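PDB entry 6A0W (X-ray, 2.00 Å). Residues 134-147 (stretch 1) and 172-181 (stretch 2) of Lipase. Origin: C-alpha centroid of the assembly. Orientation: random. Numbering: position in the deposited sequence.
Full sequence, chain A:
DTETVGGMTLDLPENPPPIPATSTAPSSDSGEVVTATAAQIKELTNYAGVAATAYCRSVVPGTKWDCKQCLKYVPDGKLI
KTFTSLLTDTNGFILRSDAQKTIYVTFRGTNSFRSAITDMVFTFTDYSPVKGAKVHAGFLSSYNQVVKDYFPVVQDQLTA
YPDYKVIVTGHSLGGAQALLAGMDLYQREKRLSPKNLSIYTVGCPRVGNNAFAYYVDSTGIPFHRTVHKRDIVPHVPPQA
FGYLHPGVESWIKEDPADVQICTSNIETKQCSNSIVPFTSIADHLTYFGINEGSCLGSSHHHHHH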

# COMPACT_ATOMS: atom_id res chain seq x y z
N LYS A 134 -0.98 -13.83 -12.32
CA LYS A 134 -1.51 -12.72 -13.11
C LYS A 134 -1.73 -11.52 -12.18
O LYS A 134 -2.08 -11.70 -11.01
CB LYS A 134 -2.83 -13.11 -13.75
CG LYS A 134 -2.77 -14.23 -14.79
CD LYS A 134 -4.19 -14.63 -15.15
CE LYS A 134 -4.31 -15.55 -16.36
NZ LYS A 134 -3.07 -16.34 -16.64
N VAL A 135 -1.44 -10.33 -12.70
CA VAL A 135 -1.68 -9.06 -12.01
C VAL A 135 -2.48 -8.10 -12.88
O VAL A 135 -2.57 -8.25 -14.11
CB VAL A 135 -0.37 -8.42 -11.57
CG1 VAL A 135 0.41 -9.42 -10.75
CG2 VAL A 135 0.46 -8.01 -12.76
N HIS A 136 -3.20 -7.22 -12.21
CA HIS A 136 -4.02 -6.20 -12.86
C HIS A 136 -3.22 -5.50 -13.94
O HIS A 136 -2.09 -5.09 -13.69
CB HIS A 136 -4.41 -5.19 -11.79
CG HIS A 136 -5.25 -4.07 -12.30
ND1 HIS A 136 -4.70 -2.90 -12.79
CD2 HIS A 136 -6.59 -3.90 -12.30
CE1 HIS A 136 -5.69 -2.07 -13.09
NE2 HIS A 136 -6.84 -2.64 -12.76
N ALA A 137 -3.75 -5.46 -15.17
CA ALA A 137 -2.94 -4.99 -16.31
C ALA A 137 -2.49 -3.54 -16.18
O ALA A 137 -1.33 -3.18 -16.46
CB ALA A 137 -3.72 -5.15 -17.61
N GLY A 138 -3.41 -2.72 -15.69
CA GLY A 138 -3.11 -1.32 -15.39
C GLY A 138 -1.99 -1.16 -14.39
O GLY A 138 -1.03 -0.44 -14.64
N PHE A 139 -2.09 -1.83 -13.24
CA PHE A 139 -1.05 -1.60 -12.24
C PHE A 139 0.31 -1.98 -12.82
O PHE A 139 1.34 -1.36 -12.54
CB PHE A 139 -1.34 -2.37 -10.94
CG PHE A 139 -2.71 -2.10 -10.32
CD1 PHE A 139 -3.41 -0.93 -10.55
CD2 PHE A 139 -3.25 -3.01 -9.44
CE1 PHE A 139 -4.68 -0.76 -10.03
CE2 PHE A 139 -4.50 -2.84 -8.88
CZ PHE A 139 -5.21 -1.70 -9.15
N LEU A 140 0.37 -3.12 -13.50
CA LEU A 140 1.63 -3.62 -14.03
C LEU A 140 2.22 -2.72 -15.13
O LEU A 140 3.43 -2.51 -15.15
CB LEU A 140 1.46 -5.06 -14.56
CG LEU A 140 2.75 -5.76 -14.99
CD1 LEU A 140 3.65 -6.02 -13.82
CD2 LEU A 140 2.45 -7.08 -15.70
N SER A 141 1.39 -2.15 -16.00
CA SER A 141 1.91 -1.14 -16.96
C SER A 141 2.51 0.06 -16.29
O SER A 141 3.61 0.50 -16.64
CB SER A 141 0.82 -0.63 -17.92
OG SER A 141 -0.44 -1.09 -17.51
N SER A 142 1.86 0.55 -15.23
CA SER A 142 2.40 1.67 -14.49
C SER A 142 3.73 1.31 -13.86
O SER A 142 4.72 2.07 -13.94
CB SER A 142 1.41 2.19 -13.44
OG SER A 142 0.15 2.47 -13.99
N TYR A 143 3.79 0.10 -13.29
CA TYR A 143 5.02 -0.35 -12.68
C TYR A 143 6.14 -0.35 -13.72
O TYR A 143 7.27 0.08 -13.43
CB TYR A 143 4.88 -1.74 -12.01
CG TYR A 143 6.16 -2.15 -11.32
CD1 TYR A 143 6.62 -1.44 -10.24
CD2 TYR A 143 7.00 -3.10 -11.89
CE1 TYR A 143 7.85 -1.66 -9.69
CE2 TYR A 143 8.25 -3.36 -11.34
CZ TYR A 143 8.67 -2.63 -10.24
OH TYR A 143 9.92 -2.79 -9.69
N ASN A 144 5.86 -0.92 -14.89
CA ASN A 144 6.91 -1.06 -15.91
C ASN A 144 7.42 0.30 -16.44
O ASN A 144 8.58 0.40 -16.84
CB ASN A 144 6.45 -1.98 -17.04
CG ASN A 144 6.53 -3.45 -16.67
OD1 ASN A 144 7.50 -3.86 -16.09
ND2 ASN A 144 5.50 -4.22 -16.94
N GLN A 145 6.64 1.37 -16.27
CA GLN A 145 7.15 2.73 -16.50
C GLN A 145 8.07 3.21 -15.39
O GLN A 145 9.16 3.72 -15.66
CB GLN A 145 6.01 3.74 -16.65
CG GLN A 145 5.07 3.50 -17.81
CD GLN A 145 5.82 3.59 -19.15
OE1 GLN A 145 6.56 4.56 -19.40
NE2 GLN A 145 5.84 2.48 -19.88
N VAL A 146 7.68 3.01 -14.14
CA VAL A 146 8.45 3.65 -13.06
C VAL A 146 9.67 2.85 -12.62
O VAL A 146 10.61 3.44 -12.01
CB VAL A 146 7.56 4.04 -11.84
CG1 VAL A 146 6.50 5.04 -12.29
CG2 VAL A 146 6.93 2.80 -11.23
N VAL A 147 9.69 1.55 -12.96
CA VAL A 147 10.82 0.70 -12.53
C VAL A 147 12.17 1.25 -13.02
O VAL A 147 13.16 1.24 -12.28
CB VAL A 147 10.62 -0.80 -12.89
CG1 VAL A 147 10.62 -1.03 -14.39
CG2 VAL A 147 11.72 -1.62 -12.29
N SER A 172 -3.35 3.26 -1.42
CA SER A 172 -4.23 3.21 -2.58
C SER A 172 -3.49 2.55 -3.76
O SER A 172 -2.79 1.56 -3.56
CB SER A 172 -4.72 4.61 -2.95
OG SER A 172 -5.80 4.60 -3.89
N LEU A 173 -3.68 3.05 -4.98
CA LEU A 173 -2.98 2.45 -6.15
C LEU A 173 -1.49 2.48 -5.93
O LEU A 173 -0.76 1.65 -6.46
CB LEU A 173 -3.38 3.14 -7.47
CG LEU A 173 -4.59 2.54 -8.17
CD1 LEU A 173 -5.84 2.55 -7.30
CD2 LEU A 173 -4.80 3.27 -9.50
N GLY A 174 -1.03 3.38 -5.09
CA GLY A 174 0.38 3.40 -4.74
C GLY A 174 0.82 2.16 -3.97
O GLY A 174 2.01 1.78 -4.00
N GLY A 175 -0.13 1.58 -3.25
CA GLY A 175 0.12 0.34 -2.51
C GLY A 175 0.33 -0.81 -3.48
O GLY A 175 1.21 -1.63 -3.26
N ALA A 176 -0.38 -0.79 -4.61
CA ALA A 176 -0.17 -1.77 -5.64
C ALA A 176 1.23 -1.68 -6.20
O ALA A 176 1.89 -2.72 -6.33
CB ALA A 176 -1.18 -1.67 -6.74
N GLN A 177 1.72 -0.47 -6.46
CA GLN A 177 3.10 -0.27 -6.89
C GLN A 177 4.10 -0.74 -5.84
O GLN A 177 5.15 -1.35 -6.15
CB GLN A 177 3.33 1.20 -7.23
CG GLN A 177 2.45 1.74 -8.36
CD GLN A 177 2.68 0.95 -9.64
OE1 GLN A 177 3.84 0.72 -9.96
NE2 GLN A 177 1.63 0.33 -10.19
N ALA A 178 3.78 -0.48 -4.58
CA ALA A 178 4.66 -0.91 -3.48
C ALA A 178 4.89 -2.42 -3.50
O ALA A 178 6.03 -2.87 -3.37
CB ALA A 178 4.08 -0.48 -2.12
N LEU A 179 3.81 -3.18 -3.64
CA LEU A 179 3.88 -4.63 -3.59
C LEU A 179 4.67 -5.15 -4.83
O LEU A 179 5.58 -5.95 -4.70
CB LEU A 179 2.47 -5.20 -3.65
CG LEU A 179 2.39 -6.71 -3.73
CD1 LEU A 179 3.10 -7.32 -2.53
CD2 LEU A 179 0.94 -7.16 -3.76
N LEU A 180 4.39 -4.55 -5.98
CA LEU A 180 5.10 -4.95 -7.22
C LEU A 180 6.57 -4.59 -7.15
O LEU A 180 7.44 -5.44 -7.40
CB LEU A 180 4.42 -4.34 -8.45
CG LEU A 180 3.00 -4.85 -8.78
CD1 LEU A 180 2.34 -4.03 -9.90
CD2 LEU A 180 3.02 -6.32 -9.15
N ALA A 181 6.86 -3.45 -6.54
CA ALA A 181 8.24 -3.08 -6.34
C ALA A 181 8.91 -4.06 -5.38
O ALA A 181 10.10 -4.39 -5.55
CB ALA A 181 8.37 -1.66 -5.80

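What does Phe 139 do at the crossing of the two helices? Its CA-to-CB bond points toward the other helix, and with chi1 in m the ring settles as a knob among Leu 173, Ala 176, Gln 177 and Leu 180. The Ala 176 methyl lies over one ring face, CB 3.7 Å from Phe 139 CD2; so small a side chain lets the ring sit close to the helix. Leu 173 CG adds an apolar contact 3.8 Å from Phe 139 CE1.

Why is a polar glutamine buried here? Gln 177 leaves its helix sideways, but its folded m, m chain brings the amide to the neighbouring helix, where NE2 donates a hydrogen bond to Phe 139 O at 2.9 Å. Phe 139 O also accepts from Tyr 143 N within its own helix, at 2.9 Å, so it serves two donors. The amide fills a hollow formed by Phe 139, Ser 142, Tyr 143 and Val 146.

How does Leu 180 complete the seam? It reaches both aromatic residues: Leu 180 CB lies over one face of the Tyr 143 ring, 4.0 Å from Tyr 143 CG, while Leu 180 CD1 comes within 4.2 Å of Phe 139 CB. Its branched, apolar side chain also extends to Val 135, with Leu 180 CD2 4.4 Å from Val 135 CG1.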